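Local structure of hypothetical 27.5 kDa protein in SPX19-GCR2 intergenic region (Saccharomyces cerevisiae, 1JZT) at residues 17-22 with 224-229; 35-40 with 78-83; 43-48 with 239-244. The protein catalyses the epimerization of the R and S forms of hydrated NADH and NADPH, so that a dehydratase specific for the S form can repair both. One frame throughout, in Å; residues are numbered along the deposited sequence.

Contact 1. Residues 17-22 with 224-229; sequences KELMGP and RDFANK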
ATOM      1  N   LYS A  17      -4.415  16.130   7.542  1.00 21.40           N
ATOM      2  CA  LYS A  17      -5.414  17.176   7.700  1.00 22.09           C
ATOM      3  C   LYS A  17      -4.867  18.508   7.213  1.00 20.28           C
ATOM      4  O   LYS A  17      -5.562  19.265   6.542  1.00 20.62           O
ATOM      5  CB  LYS A  17      -5.837  17.297   9.167  1.00 23.69           C
ATOM      6  CG  LYS A  17      -6.849  18.404   9.428  1.00 26.82           C
ATOM      7  CD  LYS A  17      -7.102  18.595  10.925  1.00 28.30           C
ATOM      8  CE  LYS A  17      -7.879  19.884  11.189  1.00 31.06           C
ATOM      9  NZ  LYS A  17      -8.105  20.158  12.644  1.00 33.43           N
ATOM     10  N   GLU A  18      -3.618  18.798   7.554  1.00 19.18           N
ATOM     11  CA  GLU A  18      -3.015  20.049   7.128  1.00 20.66           C
ATOM     12  C   GLU A  18      -2.739  20.079   5.635  1.00 18.68           C
ATOM     13  O   GLU A  18      -3.019  21.080   4.973  1.00 16.76           O
ATOM     14  CB  GLU A  18      -1.718  20.316   7.893  1.00 21.32           C
ATOM     15  CG  GLU A  18      -1.939  20.945   9.258  1.00 26.88           C
ATOM     16  CD  GLU A  18      -0.649  21.393   9.905  1.00 29.02           C
ATOM     17  OE1 GLU A  18       0.141  22.101   9.236  1.00 29.17           O
ATOM     18  OE2 GLU A  18      -0.428  21.048  11.088  1.00 32.76           O
ATOM     19  N   LEU A  19      -2.194  18.988   5.100  1.00 16.87           N
ATOM     20  CA  LEU A  19      -1.881  18.935   3.676  1.00 17.54           C
ATOM     21  C   LEU A  19      -3.092  19.248   2.805  1.00 18.91           C
ATOM     22  O   LEU A  19      -2.978  19.964   1.810  1.00 18.69           O
ATOM     23  CB  LEU A  19      -1.308  17.568   3.295  1.00 15.78           C
ATOM     24  CG  LEU A  19       0.103  17.277   3.804  1.00 14.31           C
ATOM     25  CD1 LEU A  19       0.535  15.877   3.360  1.00 15.18           C
ATOM     26  CD2 LEU A  19       1.074  18.322   3.258  1.00 16.87           C
HETATM   27  N   MSE A  20      -4.255  18.732   3.174  1.00 19.85           N
HETATM   28  CA  MSE A  20      -5.435  18.998   2.374  1.00 21.97           C
HETATM   29  C   MSE A  20      -6.301  20.132   2.904  1.00 21.15           C
HETATM   30  O   MSE A  20      -7.445  20.299   2.489  1.00 22.53           O
HETATM   31  CB  MSE A  20      -6.236  17.706   2.187  1.00 24.68           C
HETATM   32  CG  MSE A  20      -5.590  16.795   1.144  1.00 27.29           C
HETATM   33 SE   MSE A  20      -6.178  14.970   1.221  0.83 32.53          SE
HETATM   34  CE  MSE A  20      -5.168  14.423   2.784  1.00 31.49           C
ATOM     35  N   GLY A  21      -5.732  20.922   3.813  1.00 21.54           N
ATOM     36  CA  GLY A  21      -6.448  22.060   4.364  1.00 21.96           C
ATOM     37  C   GLY A  21      -6.383  23.240   3.405  1.00 22.13           C
ATOM     38  O   GLY A  21      -5.591  23.221   2.465  1.00 19.70           O
ATOM     39  N   PRO A  22      -7.197  24.291   3.613  1.00 23.67           N
ATOM     40  CA  PRO A  22      -7.227  25.480   2.753  1.00 23.39           C
ATOM     41  C   PRO A  22      -5.875  26.161   2.556  1.00 23.92           C
ATOM     42  O   PRO A  22      -5.583  26.683   1.480  1.00 24.79           O
ATOM     43  CB  PRO A  22      -8.228  26.390   3.461  1.00 23.98           C
ATOM     44  CG  PRO A  22      -9.171  25.414   4.081  1.00 24.89           C
ATOM     45  CD  PRO A  22      -8.232  24.383   4.658  1.00 22.58           C
ATOM     46  N   ARG A 224      10.771  20.907   3.404  1.00 21.56           N
ATOM     47  CA  ARG A 224      11.610  20.833   4.597  1.00 25.08           C
ATOM     48  C   ARG A 224      10.987  21.372   5.886  1.00 24.60           C
ATOM     49  O   ARG A 224      10.857  20.648   6.872  1.00 24.66           O
ATOM     50  CB  ARG A 224      12.931  21.559   4.335  1.00 28.04           C
ATOM     51  CG  ARG A 224      13.967  21.390   5.426  1.00 33.56           C
ATOM     52  CD  ARG A 224      15.178  22.261   5.144  1.00 38.93           C
ATOM     53  NE  ARG A 224      16.208  22.115   6.168  1.00 43.91           N
ATOM     54  CZ  ARG A 224      16.904  21.003   6.370  1.00 46.56           C
ATOM     55  NH1 ARG A 224      16.680  19.935   5.612  1.00 48.19           N
ATOM     56  NH2 ARG A 224      17.822  20.958   7.328  1.00 47.60           N
ATOM     57  N   ASP A 225      10.608  22.646   5.880  1.00 24.49           N
ATOM     58  CA  ASP A 225      10.027  23.271   7.064  1.00 24.84           C
ATOM     59  C   ASP A 225       8.818  22.516   7.612  1.00 22.56           C
ATOM     60  O   ASP A 225       8.648  22.409   8.824  1.00 23.62           O
ATOM     61  CB  ASP A 225       9.636  24.716   6.755  1.00 29.41           C
ATOM     62  CG  ASP A 225       8.539  24.811   5.720  1.00 33.22           C
ATOM     63  OD1 ASP A 225       8.718  24.267   4.606  1.00 37.69           O
ATOM     64  OD2 ASP A 225       7.496  25.428   6.020  1.00 36.98           O
ATOM     65  N   PHE A 226       7.985  21.991   6.721  1.00 19.70           N
ATOM     66  CA  PHE A 226       6.792  21.254   7.126  1.00 17.66           C
ATOM     67  C   PHE A 226       7.192  19.983   7.863  1.00 17.46           C
ATOM     68  O   PHE A 226       6.666  19.687   8.936  1.00 17.16           O
ATOM     69  CB  PHE A 226       5.953  20.891   5.901  1.00 15.78           C
ATOM     70  CG  PHE A 226       4.649  20.229   6.230  1.00 15.04           C
ATOM     71  CD1 PHE A 226       3.601  20.961   6.777  1.00 14.71           C
ATOM     72  CD2 PHE A 226       4.459  18.874   5.975  1.00 15.86           C
ATOM     73  CE1 PHE A 226       2.378  20.356   7.064  1.00 14.23           C
ATOM     74  CE2 PHE A 226       3.242  18.258   6.257  1.00 16.47           C
ATOM     75  CZ  PHE A 226       2.194  19.001   6.803  1.00 15.42           C
ATOM     76  N   ALA A 227       8.116  19.230   7.271  1.00 16.21           N
ATOM     77  CA  ALA A 227       8.598  17.994   7.876  1.00 17.05           C
ATOM     78  C   ALA A 227       9.200  18.292   9.248  1.00 16.85           C
ATOM     79  O   ALA A 227       8.819  17.679  10.243  1.00 15.62           O
ATOM     80  CB  ALA A 227       9.646  17.337   6.976  1.00 16.45           C
ATOM     81  N   ASN A 228      10.136  19.236   9.296  1.00 17.08           N
ATOM     82  CA  ASN A 228      10.778  19.604  10.556  1.00 17.68           C
ATOM     83  C   ASN A 228       9.745  19.951  11.625  1.00 18.74           C
ATOM     84  O   ASN A 228       9.915  19.609  12.796  1.00 18.03           O
ATOM     85  CB  ASN A 228      11.732  20.786  10.352  1.00 18.37           C
ATOM     86  CG  ASN A 228      12.955  20.417   9.519  1.00 21.55           C
ATOM     87  OD1 ASN A 228      13.186  19.244   9.217  1.00 24.26           O
ATOM     88  ND2 ASN A 228      13.746  21.416   9.152  1.00 21.68           N
ATOM     89  N   LYS A 229       8.677  20.627  11.218  1.00 19.82           N
ATOM     90  CA  LYS A 229       7.620  21.008  12.144  1.00 22.04           C
ATOM     91  C   LYS A 229       7.018  19.776  12.804  1.00 22.30           C
ATOM     92  O   LYS A 229       6.573  19.825  13.952  1.00 22.47           O
ATOM     93  CB  LYS A 229       6.516  21.771  11.412  1.00 23.32           C
ATOM     94  CG  LYS A 229       5.321  22.091  12.294  1.00 24.95           C
ATOM     95  CD  LYS A 229       4.336  22.994  11.591  1.00 27.98           C
ATOM     96  CE  LYS A 229       3.524  22.248  10.558  1.00 28.77           C
ATOM     97  NZ  LYS A 229       2.555  23.166   9.896  1.00 32.02           N
TER
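The C-terminal end of helix 9-19 meets the short helix 224-229 of the YjeF N-terminal domain through Glu18 and Leu19 on one side and Phe226 and Lys229 on the other. Glu18 and Lys229 reach out from their facing helices and join in a salt bridge, Lys229 NZ lying 2.7 Å from Glu18 OE1 and using the syn lone pair of that oxygen. In Lys229 a chi1 of 175° sends the chain away from its own N, and a turn at chi3 (76°) carries NZ back to the carboxylate. The same OE1 sits at the edge of the Phe226 ring, 3.6 Å from CE1, with carboxylate and ring planes nearly perpendicular at 88°. On the CE2 side of the same ring Leu19 supplies the apolar part: its CD2 rests 3.7 Å from Phe226 CE2, approaching obliquely. Phe230 packs edge-to-face on Phe226 and also touches Glu18. A glutamine in place of Glu18 would probably leave the Lys229 ammonium without its countercharge. One carboxylate oxygen thus serves two partners, an ammonium and the electropositive rim of an aromatic ring, so a charged pair borders a buried leucine-phenylalanine contact.

Contact 2. Residues 35-40 with 78-83; sequences AGFSVA and ARHLKL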
ATOM      1  N   ALA A  35       0.700   8.678  -4.198  1.00  9.28           N
ATOM      2  CA  ALA A  35       0.928   7.578  -3.261  1.00  9.91           C
ATOM      3  C   ALA A  35       0.830   6.227  -3.968  1.00 10.60           C
ATOM      4  O   ALA A  35       1.698   5.362  -3.800  1.00  9.50           O
ATOM      5  CB  ALA A  35      -0.077   7.640  -2.114  1.00 10.34           C
ATOM      6  N   GLY A  36      -0.232   6.044  -4.745  1.00 10.19           N
ATOM      7  CA  GLY A  36      -0.415   4.797  -5.471  1.00  9.17           C
ATOM      8  C   GLY A  36       0.718   4.568  -6.457  1.00 10.41           C
ATOM      9  O   GLY A  36       1.120   3.424  -6.707  1.00 10.00           O
ATOM     10  N   PHE A  37       1.234   5.656  -7.023  1.00  8.46           N
ATOM     11  CA  PHE A  37       2.337   5.558  -7.974  1.00  9.34           C
ATOM     12  C   PHE A  37       3.556   5.003  -7.246  1.00  7.46           C
ATOM     13  O   PHE A  37       4.229   4.087  -7.740  1.00  7.17           O
ATOM     14  CB  PHE A  37       2.683   6.929  -8.566  1.00  8.59           C
ATOM     15  CG  PHE A  37       3.825   6.885  -9.549  1.00 10.42           C
ATOM     16  CD1 PHE A  37       3.594   6.583 -10.884  1.00 11.50           C
ATOM     17  CD2 PHE A  37       5.137   7.065  -9.121  1.00 12.38           C
ATOM     18  CE1 PHE A  37       4.648   6.450 -11.787  1.00 14.56           C
ATOM     19  CE2 PHE A  37       6.207   6.932 -10.015  1.00 14.06           C
ATOM     20  CZ  PHE A  37       5.955   6.623 -11.349  1.00 13.02           C
ATOM     21  N   SER A  38       3.825   5.550  -6.064  1.00  7.19           N
ATOM     22  CA  SER A  38       4.959   5.116  -5.247  1.00  7.23           C
ATOM     23  C   SER A  38       4.932   3.613  -5.011  1.00  8.12           C
ATOM     24  O   SER A  38       5.922   2.921  -5.221  1.00  6.96           O
ATOM     25  CB  SER A  38       4.943   5.831  -3.890  1.00  8.96           C
ATOM     26  OG  SER A  38       5.244   7.201  -4.030  1.00  8.66           O
ATOM     27  N   VAL A  39       3.790   3.118  -4.549  1.00  8.38           N
ATOM     28  CA  VAL A  39       3.637   1.691  -4.291  1.00  7.78           C
ATOM     29  C   VAL A  39       3.946   0.873  -5.541  1.00  6.31           C
ATOM     30  O   VAL A  39       4.673  -0.110  -5.477  1.00  4.05           O
ATOM     31  CB  VAL A  39       2.206   1.347  -3.839  1.00  7.71           C
ATOM     32  CG1 VAL A  39       2.080  -0.161  -3.618  1.00  9.39           C
ATOM     33  CG2 VAL A  39       1.874   2.106  -2.559  1.00 10.21           C
ATOM     34  N   ALA A  40       3.373   1.259  -6.677  1.00  5.61           N
ATOM     35  CA  ALA A  40       3.624   0.548  -7.931  1.00  5.39           C
ATOM     36  C   ALA A  40       5.117   0.548  -8.274  1.00  5.01           C
ATOM     37  O   ALA A  40       5.680  -0.475  -8.680  1.00  4.68           O
ATOM     38  CB  ALA A  40       2.841   1.194  -9.054  1.00  5.34           C
ATOM     39  N   ALA A  78      -2.713  -0.361  -8.800  1.00  8.47           N
ATOM     40  CA  ALA A  78      -3.097  -1.361  -9.776  1.00  6.87           C
ATOM     41  C   ALA A  78      -3.043  -0.842 -11.214  1.00  9.32           C
ATOM     42  O   ALA A  78      -2.623  -1.567 -12.120  1.00  8.58           O
ATOM     43  CB  ALA A  78      -4.493  -1.885  -9.456  1.00  8.34           C
ATOM     44  N   ARG A  79      -3.469   0.399 -11.428  1.00  8.53           N
ATOM     45  CA  ARG A  79      -3.452   0.991 -12.774  1.00  8.72           C
ATOM     46  C   ARG A  79      -2.016   1.213 -13.253  1.00  7.71           C
ATOM     47  O   ARG A  79      -1.693   0.923 -14.404  1.00  7.63           O
ATOM     48  CB  ARG A  79      -4.247   2.314 -12.782  1.00  8.70           C
ATOM     49  CG  ARG A  79      -4.043   3.212 -14.024  1.00  8.92           C
ATOM     50  CD  ARG A  79      -5.163   4.255 -14.129  1.00  9.53           C
ATOM     51  NE  ARG A  79      -5.490   4.821 -12.823  1.00 10.81           N
ATOM     52  CZ  ARG A  79      -4.777   5.759 -12.208  1.00  8.70           C
ATOM     53  NH1 ARG A  79      -3.686   6.257 -12.781  1.00  8.13           N
ATOM     54  NH2 ARG A  79      -5.148   6.180 -11.004  1.00  8.11           N
ATOM     55  N   HIS A  80      -1.147   1.713 -12.380  1.00  8.08           N
ATOM     56  CA  HIS A  80       0.236   1.928 -12.790  1.00  9.85           C
ATOM     57  C   HIS A  80       0.939   0.607 -13.082  1.00  9.40           C
ATOM     58  O   HIS A  80       1.736   0.520 -14.012  1.00  9.49           O
ATOM     59  CB  HIS A  80       0.994   2.737 -11.732  1.00  9.19           C
ATOM     60  CG  HIS A  80       0.651   4.191 -11.753  1.00 11.68           C
ATOM     61  ND1 HIS A  80       1.116   5.051 -12.729  1.00 12.40           N
ATOM     62  CD2 HIS A  80      -0.181   4.923 -10.976  1.00 10.05           C
ATOM     63  CE1 HIS A  80       0.581   6.244 -12.552  1.00 13.31           C
ATOM     64  NE2 HIS A  80      -0.212   6.194 -11.495  1.00 11.94           N
ATOM     65  N   LEU A  81       0.631  -0.426 -12.301  1.00  9.28           N
ATOM     66  CA  LEU A  81       1.238  -1.738 -12.519  1.00  8.23           C
ATOM     67  C   LEU A  81       0.845  -2.288 -13.878  1.00 10.02           C
ATOM     68  O   LEU A  81       1.639  -2.963 -14.539  1.00  7.97           O
ATOM     69  CB  LEU A  81       0.805  -2.721 -11.433  1.00  7.88           C
ATOM     70  CG  LEU A  81       1.450  -2.518 -10.058  1.00  6.65           C
ATOM     71  CD1 LEU A  81       0.811  -3.465  -9.045  1.00  6.92           C
ATOM     72  CD2 LEU A  81       2.946  -2.776 -10.167  1.00  8.75           C
ATOM     73  N   LYS A  82      -0.385  -2.005 -14.295  1.00  9.84           N
ATOM     74  CA  LYS A  82      -0.857  -2.466 -15.596  1.00 12.98           C
ATOM     75  C   LYS A  82      -0.030  -1.739 -16.657  1.00 13.19           C
ATOM     76  O   LYS A  82       0.451  -2.350 -17.606  1.00 12.94           O
ATOM     77  CB  LYS A  82      -2.347  -2.147 -15.766  1.00 13.43           C
ATOM     78  CG  LYS A  82      -2.948  -2.629 -17.077  1.00 18.72           C
ATOM     79  CD  LYS A  82      -3.000  -4.145 -17.136  1.00 21.41           C
ATOM     80  CE  LYS A  82      -3.575  -4.629 -18.455  1.00 24.59           C
ATOM     81  NZ  LYS A  82      -3.632  -6.118 -18.474  1.00 26.30           N
ATOM     82  N   LEU A  83       0.150  -0.432 -16.483  1.00 12.22           N
ATOM     83  CA  LEU A  83       0.931   0.346 -17.433  1.00 13.89           C
ATOM     84  C   LEU A  83       2.390  -0.105 -17.431  1.00 13.53           C
ATOM     85  O   LEU A  83       3.043  -0.110 -18.477  1.00 14.10           O
ATOM     86  CB  LEU A  83       0.832   1.841 -17.102  1.00 13.23           C
ATOM     87  CG  LEU A  83      -0.490   2.486 -17.549  1.00 13.96           C
ATOM     88  CD1 LEU A  83      -0.860   3.630 -16.632  1.00 15.34           C
ATOM     89  CD2 LEU A  83      -0.361   2.955 -18.995  1.00 15.25           C
TER
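Phe37 and His80 form the aromatic part of the packing between helix 28-46 and helix 69-83, whose segments approach to 8.4 Å between axes and cross at -47°. The pair is T-shaped: the edge of Phe37 is directed at the face of His80, ring centroids 4.9 Å apart and planes at 86°. The phenyl CD1 does the touching, 3.4 Å from His80 ND1 and displaced from the centre of the imidazole. The fully extended chi1 of Phe37 (180°) sets this CD1 edge over the imidazole, and the CB of His80 is directed toward helix 28-46.

Apolar contacts continue one turn further on. Ala40 CB lies 3.6 Å from His80 CB and 4.1 Å from Leu81 CG, while Leu81 CD2 reaches the carbonyl of Ala40, 3.9 Å from its O. The short side chain of Ala40 is consistent with the close approach, its CA lying 5.7 Å from the CA of Leu81.

No hydrogen bond spans the two segments; the polar partner is Glu33, on the same helix as Phe37, which accepts a bond from His80 NE2 and makes a salt bridge with Arg79. The imidazole is therefore held at its rim by a carboxylate and met over one face by a phenyl C-H edge. The two together limit the turning of the ring; Glu33, though shared with Arg79, might favour a protonated imidazole.

Contact 3. Residues 43-48 with 239-244; sequences VCRQFP and STDQIL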
ATOM      1  N   VAL A  43       6.974  -2.016  -6.179  1.00  9.70           N
ATOM      2  CA  VAL A  43       6.716  -3.378  -6.637  1.00 10.10           C
ATOM      3  C   VAL A  43       7.565  -3.688  -7.868  1.00 10.34           C
ATOM      4  O   VAL A  43       8.176  -4.754  -7.968  1.00 10.55           O
ATOM      5  CB  VAL A  43       5.232  -3.563  -6.997  1.00 10.95           C
ATOM      6  CG1 VAL A  43       5.020  -4.908  -7.684  1.00  9.94           C
ATOM      7  CG2 VAL A  43       4.387  -3.458  -5.741  1.00 10.68           C
ATOM      8  N   CYS A  44       7.588  -2.749  -8.807  1.00  9.88           N
ATOM      9  CA  CYS A  44       8.363  -2.908 -10.030  1.00 12.82           C
ATOM     10  C   CYS A  44       9.858  -3.015  -9.714  1.00 12.99           C
ATOM     11  O   CYS A  44      10.582  -3.781 -10.342  1.00 12.06           O
ATOM     12  CB  CYS A  44       8.097  -1.718 -10.967  1.00 15.52           C
ATOM     13  SG  CYS A  44       8.994  -1.738 -12.541  1.00 23.93           S
ATOM     14  N   ARG A  45      10.318  -2.260  -8.725  1.00 11.48           N
ATOM     15  CA  ARG A  45      11.735  -2.287  -8.376  1.00 15.09           C
ATOM     16  C   ARG A  45      12.127  -3.549  -7.607  1.00 14.83           C
ATOM     17  O   ARG A  45      13.243  -4.052  -7.751  1.00 13.80           O
ATOM     18  CB  ARG A  45      12.094  -1.041  -7.571  1.00 15.52           C
ATOM     19  CG  ARG A  45      13.585  -0.839  -7.404  1.00 20.77           C
ATOM     20  CD  ARG A  45      13.909   0.603  -7.071  1.00 20.95           C
ATOM     21  NE  ARG A  45      13.560   1.521  -8.155  1.00 21.53           N
ATOM     22  CZ  ARG A  45      13.733   2.840  -8.087  1.00 22.18           C
ATOM     23  NH1 ARG A  45      14.248   3.383  -6.989  1.00 17.61           N
ATOM     24  NH2 ARG A  45      13.396   3.619  -9.109  1.00 23.42           N
ATOM     25  N   GLN A  46      11.198  -4.061  -6.807  1.00 13.11           N
ATOM     26  CA  GLN A  46      11.414  -5.263  -6.005  1.00 14.76           C
ATOM     27  C   GLN A  46      11.241  -6.526  -6.855  1.00 14.79           C
ATOM     28  O   GLN A  46      11.895  -7.543  -6.616  1.00 15.36           O
ATOM     29  CB  GLN A  46      10.422  -5.266  -4.832  1.00 15.36           C
ATOM     30  CG  GLN A  46      10.712  -6.247  -3.708  1.00 19.13           C
ATOM     31  CD  GLN A  46      11.988  -5.920  -2.950  1.00 19.22           C
ATOM     32  OE1 GLN A  46      12.353  -4.754  -2.789  1.00 21.01           O
ATOM     33  NE2 GLN A  46      12.666  -6.953  -2.470  1.00 21.65           N
ATOM     34  N   PHE A  47      10.370  -6.458  -7.859  1.00 14.35           N
ATOM     35  CA  PHE A  47      10.120  -7.609  -8.731  1.00 14.93           C
ATOM     36  C   PHE A  47      10.261  -7.245 -10.211  1.00 14.90           C
ATOM     37  O   PHE A  47       9.299  -7.318 -10.979  1.00 13.79           O
ATOM     38  CB  PHE A  47       8.720  -8.169  -8.473  1.00 15.26           C
ATOM     39  CG  PHE A  47       8.480  -8.561  -7.041  1.00 17.78           C
ATOM     40  CD1 PHE A  47       9.075  -9.698  -6.503  1.00 18.37           C
ATOM     41  CD2 PHE A  47       7.658  -7.790  -6.226  1.00 17.24           C
ATOM     42  CE1 PHE A  47       8.850 -10.061  -5.170  1.00 20.40           C
ATOM     43  CE2 PHE A  47       7.424  -8.141  -4.898  1.00 17.16           C
ATOM     44  CZ  PHE A  47       8.022  -9.281  -4.369  1.00 18.07           C
ATOM     45  N   PRO A  48      11.475  -6.857 -10.633  1.00 15.60           N
ATOM     46  CA  PRO A  48      11.730  -6.481 -12.031  1.00 17.03           C
ATOM     47  C   PRO A  48      11.306  -7.575 -13.011  1.00 18.88           C
ATOM     48  O   PRO A  48      11.473  -8.766 -12.745  1.00 18.60           O
ATOM     49  CB  PRO A  48      13.238  -6.223 -12.053  1.00 16.34           C
ATOM     50  CG  PRO A  48      13.760  -7.093 -10.952  1.00 15.65           C
ATOM     51  CD  PRO A  48      12.732  -6.909  -9.865  1.00 16.02           C
ATOM     52  N   SER A 239      17.143  10.967  -7.761  1.00 11.07           N
ATOM     53  CA  SER A 239      16.689  11.328  -9.102  1.00 12.02           C
ATOM     54  C   SER A 239      15.223  11.772  -9.086  1.00 12.48           C
ATOM     55  O   SER A 239      14.836  12.628  -8.294  1.00 12.34           O
ATOM     56  CB  SER A 239      16.871  10.125 -10.032  1.00 14.16           C
ATOM     57  OG  SER A 239      16.535  10.444 -11.367  1.00 16.52           O
ATOM     58  N   THR A 240      14.410  11.188  -9.965  1.00 12.21           N
ATOM     59  CA  THR A 240      12.992  11.524 -10.039  1.00 10.38           C
ATOM     60  C   THR A 240      12.130  10.449  -9.365  1.00  8.04           C
ATOM     61  O   THR A 240      10.913  10.442  -9.530  1.00  7.18           O
ATOM     62  CB  THR A 240      12.524  11.688 -11.508  1.00 11.02           C
ATOM     63  OG1 THR A 240      12.866  10.508 -12.240  1.00 10.99           O
ATOM     64  CG2 THR A 240      13.195  12.903 -12.171  1.00 10.46           C
ATOM     65  N   ASP A 241      12.764   9.553  -8.609  1.00  5.73           N
ATOM     66  CA  ASP A 241      12.061   8.470  -7.909  1.00  7.91           C
ATOM     67  C   ASP A 241      10.969   8.961  -6.967  1.00  6.88           C
ATOM     68  O   ASP A 241      11.086  10.035  -6.372  1.00  6.74           O
ATOM     69  CB  ASP A 241      13.020   7.633  -7.061  1.00  7.29           C
ATOM     70  CG  ASP A 241      13.992   6.813  -7.884  1.00 12.48           C
ATOM     71  OD1 ASP A 241      13.811   6.699  -9.111  1.00 12.53           O
ATOM     72  OD2 ASP A 241      14.945   6.271  -7.279  1.00 13.14           O
ATOM     73  N   GLN A 242       9.914   8.163  -6.820  1.00  5.21           N
ATOM     74  CA  GLN A 242       8.827   8.522  -5.912  1.00  7.56           C
ATOM     75  C   GLN A 242       8.886   7.607  -4.686  1.00  7.52           C
ATOM     76  O   GLN A 242       7.961   7.560  -3.864  1.00  8.41           O
ATOM     77  CB  GLN A 242       7.474   8.398  -6.611  1.00  7.08           C
ATOM     78  CG  GLN A 242       7.308   9.376  -7.782  1.00  5.59           C
ATOM     79  CD  GLN A 242       7.395  10.829  -7.347  1.00  3.57           C
ATOM     80  OE1 GLN A 242       6.534  11.320  -6.621  1.00  6.52           O
ATOM     81  NE2 GLN A 242       8.442  11.521  -7.782  1.00  4.93           N
ATOM     82  N   ILE A 243       9.997   6.882  -4.588  1.00  7.56           N
ATOM     83  CA  ILE A 243      10.262   5.970  -3.487  1.00  6.71           C
ATOM     84  C   ILE A 243      11.745   6.089  -3.145  1.00  7.84           C
ATOM     85  O   ILE A 243      12.543   6.559  -3.962  1.00  6.93           O
ATOM     86  CB  ILE A 243       9.977   4.493  -3.870  1.00  8.87           C
ATOM     87  CG1 ILE A 243      10.866   4.083  -5.052  1.00  7.74           C
ATOM     88  CG2 ILE A 243       8.504   4.305  -4.199  1.00  9.72           C
ATOM     89  CD1 ILE A 243      10.824   2.590  -5.367  1.00 11.40           C
ATOM     90  N   LEU A 244      12.091   5.678  -1.929  1.00  8.80           N
ATOM     91  CA  LEU A 244      13.468   5.686  -1.428  1.00  7.82           C
ATOM     92  C   LEU A 244      13.612   4.456  -0.535  1.00 10.42           C
ATOM     93  O   LEU A 244      12.783   4.227   0.348  1.00  7.40           O
ATOM     94  CB  LEU A 244      13.747   6.937  -0.584  1.00  7.73           C
ATOM     95  CG  LEU A 244      15.107   6.953   0.132  1.00  8.17           C
ATOM     96  CD1 LEU A 244      16.234   6.924  -0.899  1.00  8.59           C
ATOM     97  CD2 LEU A 244      15.229   8.197   1.009  1.00 12.62           C
TER
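Arg45 leaves helix 28-46 with CG anti to the backbone N (chi1 -168°) and bends at chi3 (-64°), which brings the guanidinium to the carboxylate of Asp241 and over the side chain of Ile243. This contact ties the last turn of the helix to the chain that leads into strand 243-245, an outermost strand of the central sheet, lying antiparallel to strand 214-218 at one border of the Rossmann-like α/β fold.

Arg45 and Asp241 form an end-on, two-nitrogen salt bridge. NH1 donates to Asp241 OD2 at 3.0 Å and NH2 to Asp241 OD1 at 3.1 Å, so each terminal nitrogen has its own oxygen. Both bonds are nearly straight, and both acceptors lie close to the guanidinium plane. The carboxylate, however, is tilted: its plane stands 61° from that of the guanidinium, and the nitrogens arrive from above it rather than within it. The pairing is consequently bidentate without being coplanar.

Ile243 adds the apolar share. Its CD1 lies over one face of the guanidinium, away from the centre of the group and 3.9 Å from Arg45 NH1, and is 4.0 Å from Arg45 CD where the isoleucine and arginine chains pass with opposite headings. The arginine is thus held at its edge by charge and met on one face by a methyl group. Tyr216 of strand 214-218 packs against both Arg45 and Ile243. Just before the strand, Gln242 curls its own side chain back, and NE2 donates to Thr240 O at 3.2 Å, from above the carbonyl plane.

Contacts 2 and 3 share helix 28-46, using successive parts of it, and their centres lie 11 Å apart. They also touch: Ser38 OG is 2.7 Å from Gln242 O, a probable hydrogen bond, and Phe37 packs on Gln242. One helix is therefore held against helix 69-83 and against the edge strand 243-245. Contact 1 stands apart, its centre 25 Å from each of the others, and joins helix 9-19 to helix 224-229. Along the chain contact 2 is nested within the loop closed by contact 1, whereas contact 3 crosses both. The C-terminal residues thus return to pack beside N-terminal helices of the same domain.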